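Local coordinates for protein hydrazine synthase beta subunit (Candidatus Kuenenia stuttgartiensis, PDB 5C2V) that forms part of the hydrazine synthase complex, which condenses nitric oxide with ammonium to hydrazine, and may modulate passage of the hydroxylamine intermediate between active sites, at residues S30-H35 / R54-A59; C72-D77 / G96-G101; S36-D41 / T48-V53. All coordinates share one frame; numbering follows the deposited sequence.

Contact 1: residues S30-H35 / R54-A59; sequences SNQSGH and RVQPEA
Gln32 and His35 grip residues 54-59 at two points, where one beta-propeller blade hands over to the next: the turn after strand 26-31 of the first four-stranded sheet meets the loop leading into strand 57-62, the first strand of the following sheet. Followed outward, Gln32 CB lies 4.1 Å from Pro57 O; Gln32 CG, anti to the backbone N (chi1 -171°), rests 3.6 Å from Gln56 CG, the two glutamines running side by side in the same direction with their amide planes perpendicular. Gln32 CD comes within 3.8 Å of Glu58 OE2, and at the tip Gln32 NE2 donates to that oxygen at 2.7 Å in a bent bond. Gln56 NE2 also donates to it; the two amides, meeting Glu58 OE2 from opposite faces, would limit its rotation. Trp98 NE1 lies close to Glu58 OE1, probably as a hydrogen-bond donor. Between the two grips, the Pro57 ring packs against the turn, its CG 3.2 Å from Asn31 O and its CD 3.6 Å from His35 CA. His35 NE2 is bonded to the backbone N of Tyr2. Its other nitrogen, ND1, accepts the Gln56 N-H at 3.0 Å, the donor 24° out of the ring plane, and Val55 CG1 lies 3.4 Å from His35 CE1.

Contact 2: residues C72-D77 / G96-G101; sequences CNAESD and GDWPSG. With CA (calcium ion), chain Q.
Pro99, Asp77 and Ala74 carry much of this contact, in which the turn after strand 68-73 of one propeller blade closes on the loop entering strand 99-104 of the next. The Pro99 ring packs against the start of the turn: Pro99 CB touches Cys72 SG at 3.6 Å, CG lies near Asn73 O, and CD faces the CA atoms of Ala74 and Asp77. Ala74 sets its methyl over one face of the Trp98 indole, a CH-pi contact with Ala74 CB 3.3 Å from the centroid of the five-membered ring. Arg70 of the gamma subunit makes a cation-pi contact with Trp98; the indole thus takes part in both the blade junction and the contact with the gamma subunit. Asp77 closes the far end. Asp77 CG is anti to its carbonyl carbon (chi1 -73°), and both carboxylate oxygens bind the calcium ion, Asp77 OD1 at 2.5 Å and Asp77 OD2 at 2.3 Å. Asp97 comes from the other segment and is likewise bidentate, its OD1 and OD2 each 2.5 Å from the metal. Four waters bring the coordination to eight oxygens. Asp77 OD2 also accepts a weak bond from Trp98 N. The two carboxylates sit close together, with OD2 of Asp77 3.5 Å from OD1 of Asp97; calcium would offset their repulsion, and by drawing one aspartate from each segment it ties the turn to the next blade.

Contact 3: residues S36-D41 / T48-V53; sequences SVTFVD and TGEVAV
Strands 36-41 and 46-52 form the outer beta hairpin of the first propeller blade, antiparallel and joined here by backbone bonds, one polar side-chain pair and a patch of apolar groups. In the backbone, Val37 and Val51 make a hydrogen-bonded pair, N to O both ways at 2.9 Å. Phe39 N donates almost straight to Gly49 O (171° at the hydrogen). Near the hairpin turn, Thr48 N reaches Phe39 O at 3.0 Å, and Thr48 OG1 adds a weak bond to the same oxygen. On one face of the sheet, Ser36, Thr38 and Glu50 come together. Glu50 has CG anti to its backbone N (chi1 -174°) and an extended chain beyond it; Glu50 OE2 accepts from Ser36 OG through the anti lone pair, at 2.5 Å. Thr38 OG1 instead bonds Asn31 ND2 of the adjacent strand. Val37, Phe39 and Val51 occupy the opposite face, which packs on the neighbouring blade: Val37 and Phe39 touch Leu69, and Phe39 and Val51 touch Val82. Phe28 meets the Phe39 ring edge-to-face. Val53, just past strand 46-52, turns its side chain toward strand 36-41, with Val53 CG2 3.6 Å from Ser36 CA. The Val51 side chain lies over one face of the Phe39 ring, with Val51 CG2 4.0 Å from the centroid, displaced toward the rim and closest to Phe39 CZ, 3.7 Å away.

Contact 3 lies inside the chain loop that contact 1 closes, and contact 2 follows later in the sequence. The centres of contacts 1 and 3 are about 11 Å apart. Those of contacts 1 and 2 are about 10 Å apart, and those of contacts 2 and 3 about 19 Å. Contact 3 holds together the last two strands of the first blade, contact 1 passes from that blade to the second, and contact 2 passes from the second to the third. Contacts 1 and 2 therefore repeat the same junction one blade further on, with strands 57-62 and 68-73 side by side in the shared sheet. Together they connect three successive propeller blades, and contact 2 adds a calcium site beside the gamma subunit.

Contact 1: residues S30-H35 / R54-A59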
# COMPACT_ATOMS: atom_id res chain seq x y z
N SER B 30 39.80 13.04 42.58
CA SER B 30 39.52 12.62 43.95
C SER B 30 39.58 11.10 44.02
O SER B 30 38.81 10.41 43.36
CB SER B 30 38.16 13.12 44.42
OG SER B 30 38.11 14.54 44.40
N ASN B 31 40.51 10.57 44.81
CA ASN B 31 40.65 9.13 44.96
C ASN B 31 39.87 8.66 46.17
O ASN B 31 40.23 8.96 47.31
CB ASN B 31 42.12 8.73 45.07
CG ASN B 31 42.94 9.19 43.88
OD1 ASN B 31 42.46 9.20 42.74
ND2 ASN B 31 44.18 9.58 44.13
N GLN B 32 38.80 7.91 45.93
CA GLN B 32 37.90 7.49 47.00
C GLN B 32 38.57 6.48 47.92
O GLN B 32 38.44 6.56 49.14
CB GLN B 32 36.61 6.91 46.42
CG GLN B 32 35.53 6.66 47.46
CD GLN B 32 34.39 5.82 46.93
OE1 GLN B 32 34.61 4.84 46.21
NE2 GLN B 32 33.17 6.19 47.28
N SER B 33 39.28 5.53 47.33
CA SER B 33 39.93 4.47 48.09
C SER B 33 41.35 4.87 48.50
O SER B 33 42.00 4.16 49.25
CB SER B 33 39.95 3.17 47.29
OG SER B 33 38.65 2.78 46.91
N GLY B 34 41.81 6.00 47.98
CA GLY B 34 43.16 6.47 48.28
C GLY B 34 43.19 7.55 49.35
O GLY B 34 44.26 7.88 49.87
N HIS B 35 42.02 8.10 49.67
CA HIS B 35 41.88 9.17 50.66
C HIS B 35 42.80 10.35 50.34
O HIS B 35 43.36 10.97 51.24
CB HIS B 35 42.17 8.63 52.06
CG HIS B 35 41.42 7.38 52.40
ND1 HIS B 35 40.13 7.39 52.87
CD2 HIS B 35 41.79 6.08 52.31
CE1 HIS B 35 39.73 6.15 53.07
NE2 HIS B 35 40.71 5.33 52.74
N ARG B 54 41.24 14.09 53.91
CA ARG B 54 40.54 13.26 54.87
C ARG B 54 39.92 12.04 54.20
O ARG B 54 40.12 11.80 53.01
CB ARG B 54 39.47 14.06 55.61
CG ARG B 54 39.97 15.36 56.21
CD ARG B 54 41.24 15.16 57.01
NE ARG B 54 41.71 16.40 57.62
CZ ARG B 54 42.92 16.57 58.14
NH1 ARG B 54 43.79 15.57 58.13
NH2 ARG B 54 43.26 17.73 58.67
N VAL B 55 39.17 11.26 54.97
CA VAL B 55 38.65 9.98 54.52
C VAL B 55 37.62 10.08 53.39
O VAL B 55 36.63 10.81 53.49
CB VAL B 55 38.01 9.20 55.70
CG1 VAL B 55 37.73 7.77 55.31
CG2 VAL B 55 38.93 9.25 56.91
N GLN B 56 37.86 9.32 52.32
CA GLN B 56 36.90 9.11 51.23
C GLN B 56 36.47 10.39 50.49
O GLN B 56 35.29 10.76 50.53
CB GLN B 56 35.66 8.40 51.78
CG GLN B 56 34.75 7.79 50.75
CD GLN B 56 33.66 6.95 51.36
OE1 GLN B 56 33.87 6.27 52.36
NE2 GLN B 56 32.49 7.00 50.77
N PRO B 57 37.42 11.11 49.86
CA PRO B 57 36.94 12.23 49.05
C PRO B 57 36.11 11.79 47.85
O PRO B 57 36.60 10.99 47.05
CB PRO B 57 38.24 12.90 48.60
CG PRO B 57 39.23 11.78 48.54
CD PRO B 57 38.86 10.85 49.67
N GLU B 58 34.88 12.28 47.70
CA GLU B 58 34.14 12.08 46.46
C GLU B 58 34.00 13.25 45.48
O GLU B 58 33.46 13.07 44.39
CB GLU B 58 32.77 11.51 46.80
CG GLU B 58 32.94 10.12 47.38
CD GLU B 58 31.65 9.47 47.83
OE1 GLU B 58 30.61 10.16 47.86
OE2 GLU B 58 31.70 8.27 48.13
N ALA B 59 34.48 14.44 45.84
CA ALA B 59 34.29 15.60 44.97
C ALA B 59 35.30 16.71 45.21
O ALA B 59 35.88 16.81 46.29
CB ALA B 59 32.87 16.14 45.12

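Contact 2: residues C72-D77 / G96-G101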
# COMPACT_ATOMS: atom_id res chain seq x y z
N CYS B 72 35.71 17.40 48.81
CA CYS B 72 34.66 16.88 49.67
C CYS B 72 35.03 15.53 50.26
O CYS B 72 35.07 14.53 49.54
CB CYS B 72 33.34 16.76 48.90
SG CYS B 72 32.39 18.28 48.77
N ASN B 73 35.26 15.49 51.56
CA ASN B 73 35.51 14.23 52.25
C ASN B 73 34.20 13.69 52.82
O ASN B 73 33.64 14.26 53.77
CB ASN B 73 36.55 14.40 53.35
CG ASN B 73 37.79 15.13 52.87
OD1 ASN B 73 38.64 14.56 52.18
ND2 ASN B 73 37.91 16.40 53.23
N ALA B 74 33.73 12.60 52.23
CA ALA B 74 32.40 12.08 52.50
C ALA B 74 32.29 11.38 53.85
O ALA B 74 31.37 11.65 54.62
CB ALA B 74 32.00 11.13 51.39
N GLU B 75 33.22 10.48 54.12
CA GLU B 75 33.19 9.71 55.36
C GLU B 75 33.54 10.58 56.55
O GLU B 75 32.99 10.42 57.64
CB GLU B 75 34.14 8.51 55.28
CG GLU B 75 34.13 7.63 56.51
CD GLU B 75 32.77 7.03 56.80
OE1 GLU B 75 32.50 5.91 56.32
OE2 GLU B 75 31.96 7.68 57.50
N SER B 76 34.45 11.52 56.34
CA SER B 76 34.88 12.43 57.39
C SER B 76 33.82 13.49 57.68
O SER B 76 33.95 14.27 58.62
CB SER B 76 36.20 13.10 57.02
OG SER B 76 37.21 12.14 56.78
N ASP B 77 32.78 13.52 56.84
CA ASP B 77 31.73 14.53 56.93
C ASP B 77 32.33 15.93 56.87
O ASP B 77 31.87 16.84 57.56
CB ASP B 77 30.92 14.36 58.23
CG ASP B 77 29.99 13.16 58.19
OD1 ASP B 77 30.45 12.00 58.35
OD2 ASP B 77 28.77 13.37 58.02
N GLY B 96 27.73 19.10 56.94
CA GLY B 96 26.71 18.10 57.22
C GLY B 96 27.12 16.74 56.67
O GLY B 96 28.27 16.54 56.29
N ASP B 97 26.17 15.80 56.62
CA ASP B 97 26.52 14.42 56.32
C ASP B 97 26.83 14.15 54.86
O ASP B 97 26.07 14.54 53.97
CB ASP B 97 25.42 13.47 56.79
CG ASP B 97 25.91 12.04 56.92
OD1 ASP B 97 25.85 11.49 58.04
OD2 ASP B 97 26.36 11.45 55.93
N TRP B 98 27.95 13.48 54.63
CA TRP B 98 28.39 13.04 53.32
C TRP B 98 28.36 14.14 52.27
O TRP B 98 27.45 14.16 51.44
CB TRP B 98 27.54 11.87 52.83
CG TRP B 98 28.21 11.11 51.74
CD1 TRP B 98 28.62 11.59 50.52
CD2 TRP B 98 28.62 9.75 51.78
NE1 TRP B 98 29.23 10.59 49.80
CE2 TRP B 98 29.24 9.45 50.56
CE3 TRP B 98 28.50 8.74 52.74
CZ2 TRP B 98 29.74 8.19 50.27
CZ3 TRP B 98 29.00 7.48 52.45
CH2 TRP B 98 29.61 7.22 51.22
N PRO B 99 29.30 15.10 52.34
CA PRO B 99 29.23 15.96 51.16
C PRO B 99 29.55 15.16 49.90
O PRO B 99 30.61 14.53 49.82
CB PRO B 99 30.31 17.01 51.44
CG PRO B 99 31.26 16.34 52.39
CD PRO B 99 30.42 15.42 53.23
N SER B 100 28.64 15.18 48.93
CA SER B 100 28.88 14.50 47.66
C SER B 100 29.32 15.43 46.53
O SER B 100 29.65 14.97 45.44
CB SER B 100 27.63 13.73 47.23
OG SER B 100 26.51 14.58 47.16
N GLY B 101 29.33 16.73 46.80
CA GLY B 101 29.68 17.69 45.78
C GLY B 101 29.85 19.10 46.30
O GLY B 101 29.27 19.49 47.32
CA CA Q . 28.27 11.19 57.53
O HOH W 1 28.04 8.81 57.64
O HOH W 2 28.01 10.12 59.66
O HOH W 3 30.37 10.67 56.60
O HOH W 4 28.40 9.67 55.70

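Contact 3: residues S36-D41 / T48-V53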
# COMPACT_ATOMS: atom_id res chain seq x y z
N SER B 36 42.93 10.64 49.05
CA SER B 36 43.80 11.72 48.59
C SER B 36 43.34 12.26 47.24
O SER B 36 42.34 11.80 46.69
CB SER B 36 45.25 11.24 48.49
OG SER B 36 45.36 10.14 47.60
N VAL B 37 44.07 13.24 46.72
CA VAL B 37 43.75 13.84 45.43
C VAL B 37 44.98 13.85 44.52
O VAL B 37 46.03 14.37 44.90
CB VAL B 37 43.21 15.27 45.58
CG1 VAL B 37 43.05 15.93 44.21
CG2 VAL B 37 41.89 15.27 46.33
N THR B 38 44.84 13.29 43.33
CA THR B 38 45.94 13.22 42.37
C THR B 38 45.97 14.44 41.46
O THR B 38 44.95 14.82 40.88
CB THR B 38 45.84 11.95 41.51
OG1 THR B 38 45.80 10.79 42.35
CG2 THR B 38 47.04 11.84 40.57
N PHE B 39 47.15 15.05 41.34
CA PHE B 39 47.35 16.18 40.44
C PHE B 39 47.95 15.71 39.13
O PHE B 39 48.93 14.96 39.12
CB PHE B 39 48.26 17.24 41.07
CG PHE B 39 47.63 18.02 42.20
CD1 PHE B 39 46.38 17.68 42.69
CD2 PHE B 39 48.28 19.11 42.75
CE1 PHE B 39 45.81 18.40 43.73
CE2 PHE B 39 47.72 19.83 43.78
CZ PHE B 39 46.48 19.48 44.27
N VAL B 40 47.37 16.13 38.01
CA VAL B 40 47.89 15.76 36.70
C VAL B 40 48.10 16.99 35.81
O VAL B 40 47.22 17.83 35.70
CB VAL B 40 46.96 14.76 35.98
CG1 VAL B 40 47.51 14.41 34.60
CG2 VAL B 40 46.78 13.50 36.81
N ASP B 41 49.26 17.08 35.18
CA ASP B 41 49.50 18.17 34.23
C ASP B 41 48.82 17.84 32.90
O ASP B 41 49.02 16.77 32.34
CB ASP B 41 51.00 18.39 34.02
CG ASP B 41 51.30 19.61 33.16
OD1 ASP B 41 51.22 20.74 33.69
OD2 ASP B 41 51.61 19.43 31.97
N THR B 48 51.87 14.87 38.79
CA THR B 48 52.79 15.84 39.37
C THR B 48 52.76 15.82 40.90
O THR B 48 53.53 16.53 41.54
CB THR B 48 52.47 17.26 38.87
OG1 THR B 48 51.11 17.58 39.17
CG2 THR B 48 52.69 17.35 37.37
N GLY B 49 51.87 15.02 41.47
CA GLY B 49 51.81 14.88 42.91
C GLY B 49 50.53 14.25 43.42
O GLY B 49 49.55 14.12 42.69
N GLU B 50 50.54 13.86 44.69
CA GLU B 50 49.35 13.34 45.35
C GLU B 50 49.19 14.01 46.71
O GLU B 50 50.03 13.85 47.59
CB GLU B 50 49.43 11.82 45.49
CG GLU B 50 48.18 11.16 46.04
CD GLU B 50 48.25 9.65 45.97
OE1 GLU B 50 49.26 9.13 45.46
OE2 GLU B 50 47.30 8.98 46.43
N VAL B 51 48.10 14.75 46.89
CA VAL B 51 47.88 15.52 48.11
C VAL B 51 46.91 14.80 49.05
O VAL B 51 45.78 14.50 48.68
CB VAL B 51 47.33 16.92 47.81
CG1 VAL B 51 47.09 17.69 49.10
CG2 VAL B 51 48.29 17.68 46.90
N ALA B 52 47.37 14.55 50.28
CA ALA B 52 46.57 13.82 51.25
C ALA B 52 45.42 14.67 51.80
O ALA B 52 45.60 15.82 52.18
CB ALA B 52 47.44 13.34 52.39
N VAL B 53 44.23 14.07 51.81
CA VAL B 53 43.05 14.69 52.40
C VAL B 53 42.41 13.73 53.40
O VAL B 53 42.98 12.68 53.70
CB VAL B 53 42.00 15.09 51.34
CG1 VAL B 53 42.53 16.22 50.46
CG2 VAL B 53 41.61 13.88 50.50